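Local coordinates for protein CocE/NonD family hydrolase (Staphylococcus aureus subsp. aureus COL, PDB 3III) that probably hydrolyses ester or amide bonds, as a CocE/NonD family hydrolase with an alpha/beta-hydrolase domain and a C-terminal beta domain, at residues 336-341 and 499-504; 403-408 and 554-559. One frame throughout, in Å; residues are numbered along the deposited sequence.

In the fold
From the N terminus the chain builds the mixed sheet of the alpha/beta-hydrolase domain, whose last strands are 333-338 and 343-349, and then enters an all-beta part. Further along come strands 403-406 and, later, 490-503, and strand 553-559 is the last strand. Interaction 1 closes a loop from 336-341 to 499-504, with 157 residues between its segments; interaction 2 closes one from 403-408 to 554-559, with 145, and the two loops cross. Interaction 1 joins the hydrolase sheet to the beta domain, and interaction 2 pairs strands within that domain. Their centres lie 11 Å apart, joined because 403-406 and 490-503 are neighbours in one antiparallel sheet.

Interaction 1: 336-341 and 499-504; sequences EVRDQF and SGTLFK
Arg338 grips strand 499-503 with backbone and side chain together, forming a single beta bridge with Thr501 where the alpha/beta-hydrolase sheet meets the C-terminal beta domain. Gly500 O takes two bonds, from Arg338 N at 3.0 Å and from Arg338 NE at 3.0 Å, the donors standing on opposite faces of its carbonyl plane. A bend at chi3 (-59°) brings NE of Arg338 to Gly500 O, and NH2 then reaches Thr501 OG1, 2.9 Å away at the guanidinium edge. That NH2 also bonds Val452 O, while Phe441 makes a cation-pi contact with the group, so its rotation is well fixed. Leu502 N returns a nearly straight bond to Arg338 O (2.9 Å, 168°). The strands cross at -52°, which fits a bridge confined to one residue pair. Beyond it the chain turns at Asp339, whose carboxylate is shared: OD1 pairs with Lys431, OD2 with Lys343 and, in a long salt bridge of 3.8 Å, with Lys504 NZ. The Gly500 backbone lies close against strand 336-338, with Glu336 O near Gly500 O. Val337 CG1 packs 3.9 Å from Leu502 CB.

Interaction 2: 403-408 and 554-559; sequences TELVGN and LIIPIV
Glu404 O and Val559 N meet in a nearly straight backbone bond (2.8 Å, 171°), and Val406 N gives another to Pro557 O (3.1 Å), bracketing the antiparallel non-hydrogen-bonded pair Leu405-Ile558 between segments whose directions differ by 120°. Within that bracket Leu405 CA makes a CH...O contact with Pro557 O at 3.2 Å. A water lies between Glu404 N and Val559 O, accepting from the former; its very short approach to Val559 O makes that bond doubtful. Leu405 puts both methyls to use: CD2 packs 3.7 Å from Ile558 CG1 and also meets Ile556 CD1, which chi2 (174°) extends anti from CG1, while CD1 rests near Ile556 CB. The Glu404 and Val559 side chains lie on the other face of the sheet. There Val559 CG2 sits 3.4 Å from Glu404 O and 3.7 Å from Val406 CG2, the two valines crossing at about a right angle, and Leu354 touches both. Past Val406 the segment 403-408 turns a corner at Gly407, and the Pro557 ring fits against the bend, its CD 3.2 Å from Asn408 O. That oxygen is buried without a polar partner. Leu405 packing from this antiparallel sheet onto Leu509 of strand 508-514, in a second sheet, is consistent with the beta-sandwich, jelly-roll-like C-terminal domain of X-Pro dipeptidyl-peptidase relatives.

Interaction 1: 336-341 and 499-504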
loop_
_atom_site.group_PDB
_atom_site.type_symbol
_atom_site.label_atom_id
_atom_site.label_comp_id
_atom_site.label_asym_id
_atom_site.label_seq_id
_atom_site.Cartn_x
_atom_site.Cartn_y
_atom_site.Cartn_z
ATOM N N GLU A 336 -1.620 -9.804 11.713
ATOM C CA GLU A 336 -0.628 -10.893 11.855
ATOM C C GLU A 336 0.568 -10.457 12.679
ATOM O O GLU A 336 1.160 -9.411 12.417
ATOM C CB GLU A 336 -0.129 -11.410 10.471
ATOM C CG GLU A 336 0.795 -12.577 10.626
ATOM C CD GLU A 336 1.225 -13.226 9.345
ATOM O OE1 GLU A 336 0.907 -12.719 8.240
ATOM O OE2 GLU A 336 1.902 -14.254 9.497
ATOM N N VAL A 337 0.945 -11.273 13.655
ATOM C CA VAL A 337 2.253 -11.158 14.286
ATOM C C VAL A 337 3.189 -12.150 13.564
ATOM O O VAL A 337 3.070 -13.367 13.712
ATOM C CB VAL A 337 2.194 -11.491 15.758
ATOM C CG1 VAL A 337 3.602 -11.271 16.404
ATOM C CG2 VAL A 337 1.170 -10.546 16.467
ATOM N N ARG A 338 4.098 -11.645 12.740
ATOM C CA ARG A 338 4.912 -12.518 11.886
ATOM C C ARG A 338 5.994 -13.153 12.770
ATOM O O ARG A 338 6.625 -12.456 13.528
ATOM C CB ARG A 338 5.604 -11.721 10.802
ATOM C CG ARG A 338 4.671 -11.033 9.860
ATOM C CD ARG A 338 5.394 -10.121 8.880
ATOM N NE ARG A 338 6.131 -9.114 9.627
ATOM C CZ ARG A 338 6.977 -8.231 9.094
ATOM N NH1 ARG A 338 7.159 -8.137 7.769
ATOM N NH2 ARG A 338 7.603 -7.374 9.902
ATOM N N ASP A 339 6.252 -14.440 12.608
ATOM C CA ASP A 339 7.379 -15.096 13.267
ATOM C C ASP A 339 8.499 -15.453 12.240
ATOM O O ASP A 339 9.682 -15.091 12.449
ATOM C CB ASP A 339 6.913 -16.375 13.944
ATOM C CG ASP A 339 8.091 -17.130 14.607
ATOM O OD1 ASP A 339 9.113 -16.483 14.961
ATOM O OD2 ASP A 339 7.985 -18.344 14.737
ATOM N N GLN A 340 8.107 -16.154 11.169
ATOM C CA GLN A 340 8.965 -16.455 10.028
ATOM C C GLN A 340 8.157 -16.207 8.734
ATOM O O GLN A 340 6.973 -15.821 8.784
ATOM C CB GLN A 340 9.495 -17.907 10.055
ATOM C CG GLN A 340 10.348 -18.313 11.239
ATOM C CD GLN A 340 11.880 -18.355 10.953
ATOM O OE1 GLN A 340 12.351 -18.556 9.788
ATOM N NE2 GLN A 340 12.682 -18.156 12.030
ATOM N N PHE A 341 8.787 -16.476 7.594
ATOM C CA PHE A 341 8.177 -16.291 6.265
ATOM C C PHE A 341 6.940 -17.179 6.236
ATOM O O PHE A 341 7.043 -18.431 6.383
ATOM C CB PHE A 341 9.195 -16.672 5.148
ATOM C CG PHE A 341 8.628 -16.651 3.767
ATOM C CD1 PHE A 341 8.645 -15.511 3.009
ATOM C CD2 PHE A 341 8.045 -17.784 3.246
ATOM C CE1 PHE A 341 8.069 -15.474 1.731
ATOM C CE2 PHE A 341 7.442 -17.771 1.979
ATOM C CZ PHE A 341 7.486 -16.614 1.203
ATOM N N SER A 499 5.109 -2.424 11.053
ATOM C CA SER A 499 5.463 -3.834 10.964
ATOM C C SER A 499 4.940 -4.582 12.212
ATOM O O SER A 499 4.707 -3.986 13.223
ATOM C CB SER A 499 6.977 -3.968 10.829
ATOM O OG SER A 499 7.629 -3.616 12.007
ATOM N N GLY A 500 4.704 -5.874 12.071
ATOM C CA GLY A 500 4.224 -6.731 13.165
ATOM C C GLY A 500 5.018 -7.999 13.227
ATOM O O GLY A 500 4.933 -8.831 12.309
ATOM N N THR A 501 5.731 -8.212 14.332
ATOM C CA THR A 501 6.727 -9.269 14.399
ATOM C C THR A 501 6.926 -9.746 15.814
ATOM O O THR A 501 6.931 -8.913 16.744
ATOM C CB THR A 501 8.096 -8.723 13.850
ATOM O OG1 THR A 501 7.821 -7.859 12.743
ATOM C CG2 THR A 501 9.077 -9.870 13.420
ATOM N N LEU A 502 7.047 -11.062 15.978
ATOM C CA LEU A 502 7.450 -11.700 17.229
ATOM C C LEU A 502 8.964 -11.815 17.245
ATOM O O LEU A 502 9.571 -12.276 16.228
ATOM C CB LEU A 502 6.914 -13.139 17.287
ATOM C CG LEU A 502 7.284 -14.068 18.436
ATOM C CD1 LEU A 502 6.814 -13.463 19.784
ATOM C CD2 LEU A 502 6.598 -15.452 18.128
ATOM N N PHE A 503 9.571 -11.440 18.375
ATOM C CA PHE A 503 10.971 -11.751 18.636
ATOM C C PHE A 503 10.937 -12.697 19.810
ATOM O O PHE A 503 10.536 -12.303 20.907
ATOM C CB PHE A 503 11.784 -10.447 18.951
ATOM C CG PHE A 503 11.911 -9.527 17.791
ATOM C CD1 PHE A 503 13.076 -9.509 17.015
ATOM C CD2 PHE A 503 10.851 -8.734 17.394
ATOM C CE1 PHE A 503 13.188 -8.685 15.924
ATOM C CE2 PHE A 503 10.954 -7.906 16.274
ATOM C CZ PHE A 503 12.103 -7.886 15.537
ATOM N N LYS A 504 11.258 -13.971 19.588
ATOM C CA LYS A 504 11.273 -14.957 20.661
ATOM C C LYS A 504 12.468 -14.756 21.563
ATOM O O LYS A 504 13.452 -14.188 21.163
ATOM C CB LYS A 504 11.307 -16.389 20.113
ATOM C CG LYS A 504 10.098 -16.799 19.214
ATOM C CD LYS A 504 10.403 -18.202 18.606
ATOM C CE LYS A 504 9.168 -18.883 18.051
ATOM N NZ LYS A 504 9.503 -20.312 17.657
#

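Interaction 2: 403-408 and 554-559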
loop_
_atom_site.group_PDB
_atom_site.type_symbol
_atom_site.label_atom_id
_atom_site.label_comp_id
_atom_site.label_asym_id
_atom_site.label_seq_id
_atom_site.Cartn_x
_atom_site.Cartn_y
_atom_site.Cartn_z
ATOM N N THR A 403 8.814 -11.198 22.800
ATOM C CA THR A 403 8.352 -9.833 22.731
ATOM C C THR A 403 7.698 -9.595 21.403
ATOM O O THR A 403 8.312 -9.906 20.378
ATOM C CB THR A 403 9.548 -8.882 22.874
ATOM O OG1 THR A 403 10.171 -9.167 24.139
ATOM C CG2 THR A 403 9.151 -7.396 22.783
ATOM N N GLU A 404 6.506 -9.001 21.412
ATOM C CA GLU A 404 5.818 -8.623 20.165
ATOM C C GLU A 404 5.905 -7.127 19.906
ATOM O O GLU A 404 5.535 -6.318 20.751
ATOM C CB GLU A 404 4.371 -9.103 20.134
ATOM C CG GLU A 404 4.282 -10.642 20.304
ATOM C CD GLU A 404 2.894 -11.244 20.243
ATOM O OE1 GLU A 404 1.867 -10.522 20.243
ATOM O OE2 GLU A 404 2.846 -12.501 20.193
ATOM N N LEU A 405 6.401 -6.784 18.720
ATOM C CA LEU A 405 6.500 -5.418 18.257
ATOM C C LEU A 405 5.499 -5.216 17.121
ATOM O O LEU A 405 5.632 -5.791 16.051
ATOM C CB LEU A 405 7.906 -5.114 17.741
ATOM C CG LEU A 405 9.030 -5.265 18.777
ATOM C CD1 LEU A 405 10.233 -4.621 18.150
ATOM C CD2 LEU A 405 8.692 -4.660 20.137
ATOM N N VAL A 406 4.484 -4.392 17.353
ATOM C CA VAL A 406 3.459 -4.155 16.345
ATOM C C VAL A 406 3.151 -2.684 16.262
ATOM O O VAL A 406 2.557 -2.118 17.163
ATOM C CB VAL A 406 2.189 -4.962 16.624
ATOM C CG1 VAL A 406 1.091 -4.675 15.537
ATOM C CG2 VAL A 406 2.461 -6.484 16.676
ATOM N N GLY A 407 3.489 -2.091 15.135
ATOM C CA GLY A 407 3.287 -0.696 14.917
ATOM C C GLY A 407 4.470 0.014 14.276
ATOM O O GLY A 407 5.310 -0.621 13.576
ATOM N N ASN A 408 4.497 1.340 14.434
ATOM C CA ASN A 408 5.583 2.178 13.924
ATOM C C ASN A 408 6.793 2.069 14.827
ATOM O O ASN A 408 6.652 1.757 15.989
ATOM C CB ASN A 408 5.134 3.643 13.825
ATOM C CG ASN A 408 4.255 3.927 12.577
ATOM O OD1 ASN A 408 4.781 4.248 11.493
ATOM N ND2 ASN A 408 2.933 3.895 12.752
ATOM N N LEU A 554 16.192 3.876 19.322
ATOM C CA LEU A 554 15.109 3.270 18.572
ATOM C C LEU A 554 13.890 3.133 19.475
ATOM O O LEU A 554 13.964 2.532 20.526
ATOM C CB LEU A 554 15.541 1.907 18.000
ATOM C CG LEU A 554 14.443 1.182 17.183
ATOM C CD1 LEU A 554 14.161 1.852 15.780
ATOM C CD2 LEU A 554 14.897 -0.287 17.132
ATOM N N ILE A 555 12.775 3.756 19.117
ATOM C CA ILE A 555 11.525 3.578 19.848
ATOM C C ILE A 555 10.802 2.339 19.240
ATOM O O ILE A 555 10.526 2.326 18.050
ATOM C CB ILE A 555 10.607 4.796 19.712
ATOM C CG1 ILE A 555 11.270 6.074 20.217
ATOM C CG2 ILE A 555 9.259 4.571 20.418
ATOM C CD1 ILE A 555 11.657 6.044 21.641
ATOM N N ILE A 556 10.494 1.357 20.066
ATOM C CA ILE A 556 9.852 0.140 19.624
ATOM C C ILE A 556 8.470 -0.022 20.264
ATOM O O ILE A 556 8.291 0.303 21.424
ATOM C CB ILE A 556 10.713 -1.104 19.888
ATOM C CG1 ILE A 556 10.956 -1.343 21.386
ATOM C CG2 ILE A 556 11.986 -1.032 19.064
ATOM C CD1 ILE A 556 11.687 -2.668 21.646
ATOM N N PRO A 557 7.476 -0.502 19.494
ATOM C CA PRO A 557 6.083 -0.599 19.971
ATOM C C PRO A 557 5.801 -1.955 20.585
ATOM O O PRO A 557 5.336 -2.891 19.902
ATOM C CB PRO A 557 5.277 -0.454 18.669
ATOM C CG PRO A 557 6.249 -1.055 17.573
ATOM C CD PRO A 557 7.572 -0.549 18.031
ATOM N N ILE A 558 6.087 -2.097 21.871
ATOM C CA ILE A 558 5.952 -3.379 22.536
ATOM C C ILE A 558 4.472 -3.569 22.866
ATOM O O ILE A 558 3.827 -2.697 23.509
ATOM C CB ILE A 558 6.786 -3.487 23.844
ATOM C CG1 ILE A 558 8.283 -3.296 23.542
ATOM C CG2 ILE A 558 6.505 -4.865 24.554
ATOM C CD1 ILE A 558 9.177 -3.486 24.653
ATOM N N VAL A 559 3.923 -4.694 22.438
ATOM C CA VAL A 559 2.517 -5.019 22.715
ATOM C C VAL A 559 2.329 -6.416 23.338
ATOM O O VAL A 559 3.213 -7.216 23.293
ATOM C CB VAL A 559 1.690 -4.893 21.408
ATOM C CG1 VAL A 559 1.710 -3.494 20.891
ATOM C CG2 VAL A 559 2.191 -5.803 20.331
HETATM O O HOH W 1 5.293 -8.444 23.955
#